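Local coordinates for hypothetical protein Atu2144 (Agrobacterium tumefaciens, PDB 2ODF), which is of unknown function but belongs to the N-formylglutamate amidohydrolase family, so it probably hydrolyses an amide bond as zinc-dependent exopeptidase relatives do, at residues C31-A36 with A57-L63; E166-L172 with V222-R227; I171-N175 with V206-R211; L179-M183 with L247-L252. One frame throughout, in Å; residues are numbered along the deposited sequence.

Contact 1. Residues C31-A36 with A57-L63; sequences CEHASA and AWDPGAL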
loop_
_atom_site.group_PDB
_atom_site.type_symbol
_atom_site.label_atom_id
_atom_site.label_comp_id
_atom_site.label_asym_id
_atom_site.label_seq_id
_atom_site.Cartn_x
_atom_site.Cartn_y
_atom_site.Cartn_z
ATOM N N CYS A 31 -3.926 -3.387 -18.203
ATOM C CA CYS A 31 -5.375 -3.225 -18.114
ATOM C C CYS A 31 -5.838 -3.353 -16.665
ATOM O O CYS A 31 -6.105 -4.453 -16.176
ATOM C CB CYS A 31 -6.076 -4.258 -19.015
ATOM S SG CYS A 31 -7.795 -3.898 -19.240
ATOM N N GLU A 32 -5.907 -2.208 -15.979
ATOM C CA GLU A 32 -6.286 -2.152 -14.567
ATOM C C GLU A 32 -7.778 -2.483 -14.329
ATOM O O GLU A 32 -8.135 -3.069 -13.302
ATOM C CB GLU A 32 -5.977 -0.777 -13.983
ATOM C CG GLU A 32 -4.571 -0.266 -14.187
ATOM C CD GLU A 32 -4.473 0.633 -15.377
ATOM O OE1 GLU A 32 -4.958 0.226 -16.452
ATOM O OE2 GLU A 32 -3.915 1.736 -15.252
ATOM N N HIS A 33 -8.631 -2.164 -15.301
ATOM C CA HIS A 33 -10.080 -2.351 -15.146
ATOM C C HIS A 33 -10.622 -3.514 -15.952
ATOM O O HIS A 33 -11.767 -3.492 -16.396
ATOM C CB HIS A 33 -10.831 -1.053 -15.480
ATOM C CG HIS A 33 -10.422 0.119 -14.636
ATOM N ND1 HIS A 33 -10.624 1.420 -15.031
ATOM C CD2 HIS A 33 -9.779 0.186 -13.442
ATOM C CE1 HIS A 33 -10.156 2.245 -14.108
ATOM N NE2 HIS A 33 -9.619 1.522 -13.139
ATOM N N ALA A 34 -9.807 -4.560 -16.056
ATOM C CA ALA A 34 -10.019 -5.700 -16.927
ATOM C C ALA A 34 -11.195 -6.568 -16.501
ATOM O O ALA A 34 -11.850 -7.178 -17.350
ATOM C CB ALA A 34 -8.736 -6.580 -16.949
ATOM N N SER A 35 -11.431 -6.648 -15.192
ATOM C CA SER A 35 -12.320 -7.679 -14.639
ATOM C C SER A 35 -13.309 -7.161 -13.616
ATOM O O SER A 35 -12.973 -6.365 -12.755
ATOM C CB SER A 35 -11.494 -8.818 -14.040
ATOM O OG SER A 35 -12.361 -9.761 -13.403
ATOM N N ALA A 36 -14.533 -7.661 -13.716
ATOM C CA ALA A 36 -15.642 -7.265 -12.863
ATOM C C ALA A 36 -15.786 -8.169 -11.632
ATOM O O ALA A 36 -16.655 -7.918 -10.782
ATOM C CB ALA A 36 -16.916 -7.287 -13.677
ATOM N N ALA A 57 -18.274 -1.837 -12.269
ATOM C CA ALA A 57 -17.408 -2.933 -11.841
ATOM C C ALA A 57 -16.186 -3.176 -12.706
ATOM O O ALA A 57 -15.253 -3.825 -12.248
ATOM C CB ALA A 57 -18.204 -4.220 -11.740
ATOM N N TRP A 58 -16.184 -2.680 -13.935
ATOM C CA TRP A 58 -15.098 -2.927 -14.877
ATOM C C TRP A 58 -15.205 -2.004 -16.089
ATOM O O TRP A 58 -16.159 -1.232 -16.208
ATOM C CB TRP A 58 -15.112 -4.401 -15.314
ATOM C CG TRP A 58 -16.237 -4.768 -16.236
ATOM C CD1 TRP A 58 -17.513 -4.291 -16.222
ATOM C CD2 TRP A 58 -16.173 -5.692 -17.313
ATOM N NE1 TRP A 58 -18.233 -4.864 -17.218
ATOM C CE2 TRP A 58 -17.437 -5.736 -17.900
ATOM C CE3 TRP A 58 -15.156 -6.502 -17.835
ATOM C CZ2 TRP A 58 -17.724 -6.554 -18.996
ATOM C CZ3 TRP A 58 -15.439 -7.313 -18.904
ATOM C CH2 TRP A 58 -16.718 -7.338 -19.478
ATOM N N ASP A 59 -14.196 -2.052 -16.952
ATOM C CA ASP A 59 -14.236 -1.397 -18.272
ATOM C C ASP A 59 -14.640 -2.480 -19.268
ATOM O O ASP A 59 -13.789 -3.271 -19.728
ATOM C CB ASP A 59 -12.858 -0.861 -18.668
ATOM C CG ASP A 59 -12.449 0.369 -17.906
ATOM O OD1 ASP A 59 -13.057 0.691 -16.843
ATOM O OD2 ASP A 59 -11.447 0.996 -18.339
ATOM N N PRO A 60 -15.935 -2.530 -19.629
ATOM C CA PRO A 60 -16.366 -3.542 -20.599
ATOM C C PRO A 60 -15.646 -3.380 -21.924
ATOM O O PRO A 60 -15.489 -2.253 -22.411
ATOM C CB PRO A 60 -17.869 -3.270 -20.795
ATOM C CG PRO A 60 -18.238 -2.177 -19.893
ATOM C CD PRO A 60 -17.019 -1.615 -19.222
ATOM N N GLY A 61 -15.177 -4.493 -22.466
ATOM C CA GLY A 61 -14.490 -4.501 -23.749
ATOM C C GLY A 61 -12.983 -4.344 -23.643
ATOM O O GLY A 61 -12.283 -4.723 -24.549
ATOM N N ALA A 62 -12.497 -3.742 -22.554
ATOM C CA ALA A 62 -11.096 -3.314 -22.480
ATOM C C ALA A 62 -10.097 -4.484 -22.473
ATOM O O ALA A 62 -9.096 -4.444 -23.186
ATOM C CB ALA A 62 -10.885 -2.382 -21.264
ATOM N N LEU A 63 -10.340 -5.508 -21.660
ATOM C CA LEU A 63 -9.474 -6.685 -21.623
ATOM C C LEU A 63 -9.536 -7.424 -22.976
ATOM O O LEU A 63 -8.535 -7.945 -23.455
ATOM C CB LEU A 63 -9.886 -7.623 -20.480
ATOM C CG LEU A 63 -9.120 -8.898 -20.298
ATOM C CD1 LEU A 63 -7.648 -8.540 -20.125
ATOM C CD2 LEU A 63 -9.704 -9.752 -19.104
HETATM O O HOH W 1 -12.478 -5.623 -19.649
#
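H33 and A36, in the loop after strand 27-31, face D59 and W58, which lead into helix 62-73. C31 to A34 form a type I beta turn at the carboxyl end of a strand inside the mixed sheet of this alpha/beta fold. The H33 ring and the D59 carboxylate meet aslant, with their planes 74° apart and the carboxylate at the ring edge. H33 ND1 makes a weak bond to D59 OD1 at 3.1 Å and another weak one to OD2. The stronger polar partners lie outside: H33 NE2 is bonded to D88, and D59 OD2 takes the backbone N-H of S155. A backbone bond has better geometry: D59 N donates to H33 O at 2.9 Å, almost straight at 174° and in the carbonyl plane.

W58 has CG between its backbone N and carbonyl carbon, the crowded position (chi1 72°). This turns one indole face to A36, whose CB lies 4.0 Å from the centroid of the five-membered ring in a CH-pi contact. P60 CA covers the opposite face over its centre. A34 O comes in plane to the ring edge, 3.4 Å from W58 CE3. Nearer the helix, A34 CB packs on L63 CB at 3.9 Å, and C31 SG on A62 CB at 4.0 Å. One water donates to A34 O at 2.8 Å, donates also to D59 O, and accepts from L63 N at 2.9 Å.

Contact 2. Residues E166-L172 with V222-R227; sequences EVEIGIL and VMIEIR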
loop_
_atom_site.group_PDB
_atom_site.type_symbol
_atom_site.label_atom_id
_atom_site.label_comp_id
_atom_site.label_asym_id
_atom_site.label_seq_id
_atom_site.Cartn_x
_atom_site.Cartn_y
_atom_site.Cartn_z
ATOM N N GLU A 166 -19.256 12.491 -27.468
ATOM C CA GLU A 166 -19.037 12.253 -28.884
ATOM C C GLU A 166 -17.598 11.742 -29.140
ATOM O O GLU A 166 -17.329 11.163 -30.200
ATOM C CB GLU A 166 -19.370 13.509 -29.706
ATOM C CG GLU A 166 -20.895 13.845 -29.721
ATOM C CD GLU A 166 -21.194 15.234 -30.278
ATOM O OE1 GLU A 166 -20.490 15.689 -31.212
ATOM O OE2 GLU A 166 -22.127 15.890 -29.765
ATOM N N VAL A 167 -16.694 11.909 -28.163
ATOM C CA VAL A 167 -15.325 11.355 -28.287
ATOM C C VAL A 167 -15.403 9.839 -28.322
ATOM O O VAL A 167 -16.186 9.218 -27.575
ATOM C CB VAL A 167 -14.326 11.844 -27.185
ATOM C CG1 VAL A 167 -14.829 11.516 -25.743
ATOM C CG2 VAL A 167 -12.933 11.279 -27.432
ATOM N N GLU A 168 -14.630 9.248 -29.238
ATOM C CA GLU A 168 -14.695 7.815 -29.477
ATOM C C GLU A 168 -13.437 7.124 -28.962
ATOM O O GLU A 168 -13.520 6.102 -28.311
ATOM C CB GLU A 168 -14.950 7.515 -30.958
ATOM C CG GLU A 168 -16.387 7.784 -31.327
ATOM C CD GLU A 168 -16.668 7.667 -32.842
ATOM O OE1 GLU A 168 -15.822 8.087 -33.639
ATOM O OE2 GLU A 168 -17.764 7.164 -33.201
ATOM N N ILE A 169 -12.296 7.732 -29.254
ATOM C CA ILE A 169 -11.006 7.299 -28.770
ATOM C C ILE A 169 -10.358 8.506 -28.104
ATOM O O ILE A 169 -10.141 9.533 -28.747
ATOM C CB ILE A 169 -10.085 6.821 -29.913
ATOM C CG1 ILE A 169 -10.717 5.691 -30.703
ATOM C CG2 ILE A 169 -8.683 6.381 -29.372
ATOM C CD1 ILE A 169 -10.689 4.327 -30.030
ATOM N N GLY A 170 -10.004 8.359 -26.819
ATOM C CA GLY A 170 -9.129 9.301 -26.153
ATOM C C GLY A 170 -7.688 8.819 -26.112
ATOM O O GLY A 170 -7.418 7.639 -25.832
ATOM N N ILE A 171 -6.776 9.741 -26.408
ATOM C CA ILE A 171 -5.337 9.518 -26.362
ATOM C C ILE A 171 -4.855 10.302 -25.127
ATOM O O ILE A 171 -4.746 11.526 -25.136
ATOM C CB ILE A 171 -4.620 9.974 -27.672
ATOM C CG1 ILE A 171 -5.218 9.257 -28.886
ATOM C CG2 ILE A 171 -3.075 9.775 -27.561
ATOM C CD1 ILE A 171 -5.028 7.731 -28.898
ATOM N N LEU A 172 -4.591 9.579 -24.050
ATOM C CA LEU A 172 -4.288 10.207 -22.765
ATOM C C LEU A 172 -2.796 10.146 -22.444
ATOM O O LEU A 172 -2.091 9.184 -22.786
ATOM C CB LEU A 172 -5.107 9.569 -21.655
ATOM C CG LEU A 172 -6.531 10.105 -21.479
ATOM C CD1 LEU A 172 -7.338 10.005 -22.755
ATOM C CD2 LEU A 172 -7.192 9.333 -20.383
ATOM N N VAL A 222 1.349 5.694 -23.323
ATOM C CA VAL A 222 0.071 6.307 -23.611
ATOM C C VAL A 222 -1.017 5.528 -22.888
ATOM O O VAL A 222 -0.895 4.347 -22.599
ATOM C CB VAL A 222 -0.212 6.331 -25.157
ATOM C CG1 VAL A 222 -0.517 4.877 -25.683
ATOM C CG2 VAL A 222 -1.347 7.268 -25.498
ATOM N N MET A 223 -2.109 6.209 -22.626
ATOM C CA MET A 223 -3.297 5.582 -22.088
ATOM C C MET A 223 -4.373 5.760 -23.134
ATOM O O MET A 223 -4.591 6.859 -23.614
ATOM C CB MET A 223 -3.646 6.277 -20.768
ATOM C CG MET A 223 -5.002 5.982 -20.149
ATOM S SD MET A 223 -5.231 6.689 -18.480
ATOM C CE MET A 223 -6.922 6.337 -18.348
ATOM N N ILE A 224 -4.999 4.653 -23.516
ATOM C CA ILE A 224 -5.996 4.637 -24.555
ATOM C C ILE A 224 -7.380 4.405 -23.926
ATOM O O ILE A 224 -7.603 3.420 -23.228
ATOM C CB ILE A 224 -5.693 3.515 -25.632
ATOM C CG1 ILE A 224 -4.379 3.779 -26.330
ATOM C CG2 ILE A 224 -6.777 3.456 -26.682
ATOM C CD1 ILE A 224 -3.913 2.665 -27.135
ATOM N N GLU A 225 -8.291 5.317 -24.215
ATOM C CA GLU A 225 -9.683 5.243 -23.813
ATOM C C GLU A 225 -10.545 4.955 -25.051
ATOM O O GLU A 225 -10.414 5.636 -26.062
ATOM C CB GLU A 225 -10.097 6.586 -23.222
ATOM C CG GLU A 225 -9.735 6.776 -21.783
ATOM C CD GLU A 225 -10.654 6.086 -20.830
ATOM O OE1 GLU A 225 -11.384 5.163 -21.217
ATOM O OE2 GLU A 225 -10.619 6.451 -19.650
ATOM N N ILE A 226 -11.418 3.958 -24.953
ATOM C CA ILE A 226 -12.325 3.574 -26.028
ATOM C C ILE A 226 -13.749 3.656 -25.515
ATOM O O ILE A 226 -14.084 3.039 -24.495
ATOM C CB ILE A 226 -12.037 2.145 -26.465
ATOM C CG1 ILE A 226 -10.555 1.969 -26.804
ATOM C CG2 ILE A 226 -12.945 1.719 -27.626
ATOM C CD1 ILE A 226 -10.136 0.521 -26.792
ATOM N N ARG A 227 -14.629 4.373 -26.210
ATOM C CA ARG A 227 -16.021 4.443 -25.769
ATOM C C ARG A 227 -16.638 3.039 -25.853
ATOM O O ARG A 227 -16.511 2.358 -26.876
ATOM C CB ARG A 227 -16.800 5.481 -26.579
ATOM C CG ARG A 227 -18.034 6.011 -25.876
ATOM C CD ARG A 227 -18.778 7.016 -26.747
ATOM N NE ARG A 227 -19.303 6.367 -27.956
ATOM C CZ ARG A 227 -19.561 6.973 -29.118
ATOM N NH1 ARG A 227 -19.365 8.268 -29.285
ATOM N NH2 ARG A 227 -20.025 6.252 -30.125
HETATM O O HOH W 2 -20.036 8.487 -32.298
#
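The R227 guanidinium has E168 CG over one face, 3.6 Å from R227 NH1. A water sits at its edge, in plane. It accepts from NH1 and donates to E168 OE2. The E168 carboxylate is turned 55° from the guanidinium. E168 OE2 and R227 NH2 form only a long salt bridge of 3.9 Å. The oxygen is well out of plane and no N-H is aimed at it, so the attraction there is probably one of charge only. Firmer partners lie outside: D229 for R227 NE, the carbonyl of R165 for NH1, and the backbone N-H of T193 for E168 OE1. V167 O lies against R227 CD and has no polar partner in the model although buried.

Beyond this end the two segments are joined by backbone bonds. R227 N donates to E168 O at 2.9 Å. G170 and E225 bond both ways, as do L172 and M223, where L172 N reaches M223 O at 2.8 Å. I169 with I226 and I171 with I224 are the non-hydrogen-bonded pairs. L172 CD2 touches M223 CE at 3.6 Å on one face of the sheet. On the other face, I169 CD1 lies beside I226 CG1 at 4.0 Å. I171 CG2 meets V222 CG2 at 3.7 Å. The segments 169-172 and 222-227 run at 164°, antiparallel. They belong to neighbouring strands of the mixed, otherwise largely parallel sheet of an alpha/beta fold.

Contact 3. Residues I171-N175 with V206-R211; sequences ILHDN and VTHTLR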
loop_
_atom_site.group_PDB
_atom_site.type_symbol
_atom_site.label_atom_id
_atom_site.label_comp_id
_atom_site.label_asym_id
_atom_site.label_seq_id
_atom_site.Cartn_x
_atom_site.Cartn_y
_atom_site.Cartn_z
ATOM N N ILE A 171 -6.776 9.741 -26.408
ATOM C CA ILE A 171 -5.337 9.518 -26.362
ATOM C C ILE A 171 -4.855 10.302 -25.127
ATOM O O ILE A 171 -4.746 11.526 -25.136
ATOM C CB ILE A 171 -4.620 9.974 -27.672
ATOM C CG1 ILE A 171 -5.218 9.257 -28.886
ATOM C CG2 ILE A 171 -3.075 9.775 -27.561
ATOM C CD1 ILE A 171 -5.028 7.731 -28.898
ATOM N N LEU A 172 -4.591 9.579 -24.050
ATOM C CA LEU A 172 -4.288 10.207 -22.765
ATOM C C LEU A 172 -2.796 10.146 -22.444
ATOM O O LEU A 172 -2.091 9.184 -22.786
ATOM C CB LEU A 172 -5.107 9.569 -21.655
ATOM C CG LEU A 172 -6.531 10.105 -21.479
ATOM C CD1 LEU A 172 -7.338 10.005 -22.755
ATOM C CD2 LEU A 172 -7.192 9.333 -20.383
ATOM N N HIS A 173 -2.303 11.185 -21.790
ATOM C CA HIS A 173 -0.892 11.241 -21.456
ATOM C C HIS A 173 -0.695 12.188 -20.300
ATOM O O HIS A 173 -1.563 12.998 -20.013
ATOM C CB HIS A 173 -0.074 11.670 -22.675
ATOM C CG HIS A 173 -0.373 13.058 -23.142
ATOM N ND1 HIS A 173 0.232 14.169 -22.596
ATOM C CD2 HIS A 173 -1.207 13.517 -24.106
ATOM C CE1 HIS A 173 -0.227 15.256 -23.189
ATOM N NE2 HIS A 173 -1.094 14.885 -24.120
ATOM N N ASP A 174 0.446 12.045 -19.631
ATOM C CA ASP A 174 0.868 12.927 -18.549
ATOM C C ASP A 174 1.977 13.848 -19.104
ATOM O O ASP A 174 1.889 14.311 -20.260
ATOM C CB ASP A 174 1.304 12.065 -17.350
ATOM C CG ASP A 174 1.289 12.847 -16.028
ATOM O OD1 ASP A 174 2.226 13.642 -15.779
ATOM O OD2 ASP A 174 0.326 12.673 -15.256
ATOM N N ASN A 175 3.039 14.078 -18.338
ATOM C CA ASN A 175 4.064 15.062 -18.715
ATOM C C ASN A 175 4.968 14.644 -19.878
ATOM O O ASN A 175 5.834 15.428 -20.320
ATOM C CB ASN A 175 4.879 15.512 -17.476
ATOM C CG ASN A 175 5.769 14.401 -16.851
ATOM O OD1 ASN A 175 6.239 13.458 -17.531
ATOM N ND2 ASN A 175 6.042 14.548 -15.536
ATOM N N VAL A 206 -6.350 10.221 -13.584
ATOM C CA VAL A 206 -6.413 8.948 -14.293
ATOM C C VAL A 206 -5.073 8.499 -14.897
ATOM O O VAL A 206 -5.046 7.479 -15.561
ATOM C CB VAL A 206 -7.487 8.991 -15.415
ATOM C CG1 VAL A 206 -8.856 9.190 -14.805
ATOM C CG2 VAL A 206 -7.168 10.090 -16.457
ATOM N N THR A 207 -3.985 9.235 -14.673
ATOM C CA THR A 207 -2.678 8.820 -15.208
ATOM C C THR A 207 -1.743 8.224 -14.138
ATOM O O THR A 207 -0.536 8.191 -14.322
ATOM C CB THR A 207 -1.960 9.959 -15.952
ATOM O OG1 THR A 207 -1.668 11.015 -15.028
ATOM C CG2 THR A 207 -2.840 10.461 -17.090
ATOM N N HIS A 208 -2.307 7.690 -13.049
ATOM C CA HIS A 208 -1.488 7.097 -11.964
ATOM C C HIS A 208 -0.520 6.044 -12.450
ATOM O O HIS A 208 0.686 6.100 -12.178
ATOM C CB HIS A 208 -2.427 6.493 -10.897
ATOM C CG HIS A 208 -1.717 5.973 -9.690
ATOM N ND1 HIS A 208 -0.767 6.702 -9.012
ATOM C CD2 HIS A 208 -1.808 4.786 -9.052
ATOM C CE1 HIS A 208 -0.322 5.987 -7.989
ATOM N NE2 HIS A 208 -0.957 4.828 -7.985
ATOM N N THR A 209 -1.029 5.041 -13.158
ATOM C CA THR A 209 -0.195 3.960 -13.679
ATOM C C THR A 209 0.987 4.468 -14.555
ATOM O O THR A 209 2.108 3.960 -14.474
ATOM C CB THR A 209 -1.092 2.935 -14.428
ATOM O OG1 THR A 209 -2.016 2.344 -13.475
ATOM C CG2 THR A 209 -0.251 1.882 -15.109
ATOM N N LEU A 210 0.725 5.457 -15.396
ATOM C CA LEU A 210 1.776 6.103 -16.187
ATOM C C LEU A 210 2.819 6.787 -15.246
ATOM O O LEU A 210 4.034 6.645 -15.436
ATOM C CB LEU A 210 1.167 7.143 -17.131
ATOM C CG LEU A 210 0.077 6.649 -18.113
ATOM C CD1 LEU A 210 -0.436 7.805 -19.004
ATOM C CD2 LEU A 210 0.620 5.446 -18.913
ATOM N N ARG A 211 2.326 7.492 -14.241
ATOM C CA ARG A 211 3.184 8.131 -13.237
ATOM C C ARG A 211 4.054 7.126 -12.479
ATOM O O ARG A 211 5.204 7.441 -12.167
ATOM C CB ARG A 211 2.390 8.992 -12.251
ATOM C CG ARG A 211 1.746 10.213 -12.873
ATOM C CD ARG A 211 0.991 11.076 -11.886
ATOM N NE ARG A 211 0.488 12.261 -12.579
ATOM C CZ ARG A 211 -0.337 13.148 -12.049
ATOM N NH1 ARG A 211 -0.742 13.024 -10.788
ATOM N NH2 ARG A 211 -0.747 14.176 -12.787
#
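D174 reaches across to T207 and R211 at the start of helix 208-213. Its CG stands anti to the backbone N (chi1 -160°), which points the carboxylate across to the start of the helix. D174 CB comes 3.9 Å from T207 OG1, the two side chains crossing at about a right angle. The two oxygens beyond CG then part ways. D174 OD1 turns back to its own segment and accepts from N175 N at 2.7 Å, on its anti side and somewhat out of the carboxylate plane.

OD2 does the work across the contact. T207 OG1 donates to D174 OD2 at 2.6 Å, on the anti lone pair. R211 NE donates to the same D174 OD2 at 2.7 Å, coming from above the carboxylate plane by 36°. R211 NH2 adds a weak bond to D174 OD2 at 3.1 Å. Both R211 bonds end on OD2, and the carboxylate and guanidinium planes stand 82° apart, not the flat two-oxygen pairing. H173 helps fix the neighbouring backbone: its ND1 donates to D174 O at 2.9 Å, in the ring plane.

Apolar contacts are few. L172 CD2 meets V206 CG2 at 4.0 Å, and L210 CD1 lies 4.2 Å from H173 CA. T207 is the N-cap residue of the helix, yet its side chain makes no capping bond and serves D174 instead. R211 has a second acid, since its NH1 pairs with E116 of the second subunit. A hydroxyl and a cation gathered on OD2 should favour a negatively charged D174, and R211 joins that charge to the subunit interface.

Contact 4. Residues L179-M183 with L247-L252; sequences LADAM and LMGKAL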
loop_
_atom_site.group_PDB
_atom_site.type_symbol
_atom_site.label_atom_id
_atom_site.label_comp_id
_atom_site.label_asym_id
_atom_site.label_seq_id
_atom_site.Cartn_x
_atom_site.Cartn_y
_atom_site.Cartn_z
ATOM N N LEU A 179 4.530 9.810 -27.494
ATOM C CA LEU A 179 3.692 8.829 -28.196
ATOM C C LEU A 179 2.314 9.385 -28.501
ATOM O O LEU A 179 1.794 9.197 -29.598
ATOM C CB LEU A 179 3.582 7.519 -27.421
ATOM C CG LEU A 179 2.796 6.369 -28.094
ATOM C CD1 LEU A 179 3.184 6.130 -29.549
ATOM C CD2 LEU A 179 2.958 5.066 -27.258
ATOM N N ALA A 180 1.721 10.085 -27.542
ATOM C CA ALA A 180 0.399 10.651 -27.723
ATOM C C ALA A 180 0.375 11.589 -28.931
ATOM O O ALA A 180 -0.533 11.526 -29.753
ATOM C CB ALA A 180 -0.049 11.418 -26.447
ATOM N N ASP A 181 1.353 12.493 -28.987
ATOM C CA ASP A 181 1.474 13.458 -30.081
ATOM C C ASP A 181 1.549 12.748 -31.423
ATOM O O ASP A 181 0.894 13.156 -32.373
ATOM C CB ASP A 181 2.738 14.322 -29.920
ATOM C CG ASP A 181 2.643 15.343 -28.786
ATOM O OD1 ASP A 181 1.531 15.611 -28.287
ATOM O OD2 ASP A 181 3.710 15.886 -28.370
ATOM N N ALA A 182 2.380 11.713 -31.503
ATOM C CA ALA A 182 2.536 10.921 -32.710
ATOM C C ALA A 182 1.204 10.269 -33.113
ATOM O O ALA A 182 0.850 10.260 -34.296
ATOM C CB ALA A 182 3.612 9.847 -32.516
ATOM N N MET A 183 0.480 9.710 -32.147
ATOM C CA MET A 183 -0.809 9.055 -32.414
ATOM C C MET A 183 -1.903 10.065 -32.795
ATOM O O MET A 183 -2.727 9.814 -33.704
ATOM C CB MET A 183 -1.263 8.231 -31.193
ATOM C CG MET A 183 -0.489 6.939 -30.982
ATOM S SD MET A 183 -0.925 5.899 -29.538
ATOM C CE MET A 183 -2.470 5.133 -30.129
ATOM N N LEU A 247 -2.689 2.619 -36.119
ATOM C CA LEU A 247 -2.362 3.935 -35.567
ATOM C C LEU A 247 -1.105 3.968 -34.695
ATOM O O LEU A 247 -0.195 4.781 -34.919
ATOM C CB LEU A 247 -3.544 4.471 -34.751
ATOM C CG LEU A 247 -3.478 5.916 -34.233
ATOM C CD1 LEU A 247 -3.438 6.895 -35.402
ATOM C CD2 LEU A 247 -4.662 6.246 -33.301
ATOM N N MET A 248 -1.050 3.086 -33.698
ATOM C CA MET A 248 0.076 3.089 -32.791
ATOM C C MET A 248 1.333 2.512 -33.444
ATOM O O MET A 248 2.418 3.022 -33.215
ATOM C CB MET A 248 -0.259 2.410 -31.445
ATOM C CG MET A 248 0.865 2.571 -30.351
ATOM S SD MET A 248 0.280 2.097 -28.670
ATOM C CE MET A 248 -0.350 0.495 -28.982
ATOM N N GLY A 249 1.205 1.493 -34.292
ATOM C CA GLY A 249 2.364 0.984 -35.027
ATOM C C GLY A 249 3.027 2.044 -35.906
ATOM O O GLY A 249 4.244 2.208 -35.881
ATOM N N LYS A 250 2.218 2.770 -36.676
ATOM C CA LYS A 250 2.735 3.853 -37.504
ATOM C C LYS A 250 3.348 4.942 -36.651
ATOM O O LYS A 250 4.410 5.480 -37.001
ATOM C CB LYS A 250 1.638 4.435 -38.398
ATOM C CG LYS A 250 1.251 3.494 -39.537
ATOM C CD LYS A 250 0.479 4.226 -40.634
ATOM C CE LYS A 250 1.400 4.970 -41.595
ATOM N NZ LYS A 250 0.780 6.256 -42.030
ATOM N N ALA A 251 2.698 5.243 -35.519
ATOM C CA ALA A 251 3.164 6.278 -34.604
ATOM C C ALA A 251 4.555 5.948 -34.099
ATOM O O ALA A 251 5.439 6.807 -34.078
ATOM C CB ALA A 251 2.198 6.436 -33.408
ATOM N N LEU A 252 4.743 4.696 -33.684
ATOM C CA LEU A 252 6.016 4.269 -33.119
ATOM C C LEU A 252 7.111 4.321 -34.174
ATOM O O LEU A 252 8.255 4.695 -33.883
ATOM C CB LEU A 252 5.910 2.868 -32.521
ATOM C CG LEU A 252 5.124 2.800 -31.194
ATOM C CD1 LEU A 252 4.763 1.378 -30.872
ATOM C CD2 LEU A 252 5.872 3.440 -30.043
#
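A182 and A251 meet methyl to methyl, CB to CB at 3.8 Å, where helix 178-186 passes helix 234-256. The short helical segments lie at 114° to each other, with axes 8.7 Å apart at their closest. Larger side chains fill in around the two small residues.

M183 is the main one. Its chain leaves the helix extended through CG and then bends at the end (chi3 76°). The bend brings M183 CE back against M248 CB at 3.7 Å and L247 CD2 at 4.0 Å. Higher up, M183 CG touches A251 CB at 3.7 Å. M248 is likewise extended and then bent at its last torsion; its CB and CG lie against M183 SD, the two chains aslant. L247 crosses M183 at about a right angle, and its CD1 rests on M183 O at 3.5 Å.

One turn earlier on the helix, L179 CG lies opposite the backbone N (chi1 -176°). This sends its branch across to the second helix. L179 CD1 touches L252 CD2 at 3.8 Å and A251 CB at 4.0 Å, while CD2 lies against M248 SD. A251 CB is thus bordered by L179, A182 and M183.

The pair sits on the sheet. L179 and M183 rest on V222, while M248 reaches V151 and L252 reaches V149. Apart from M183 O under L247, the touching is between aliphatic carbons and sulfur, with no polar bond between the segments. The fit should therefore depend on side-chain shape and burial of apolar surface rather than on directed bonds.

Overall arrangement
From the N terminus, contact 1 comes first and closes a short loop, joining the end of strand 27-31 to the start of helix 62-73. It is complete before the others open. Contacts 2 and 3 both start from strand 169-172. Contact 3 closes first, on helix 208-213, and nests inside the longer loop that contact 2 closes on strand 220-227. Contact 4 opens on helix 178-186 within those loops and closes on helix 234-256 beyond them, so it crosses both. E32 probably hydrogen-bonds T209 and so links contacts 1 and 3. I171 and V222 pack on contact 4, tying the helix pair to the sheet.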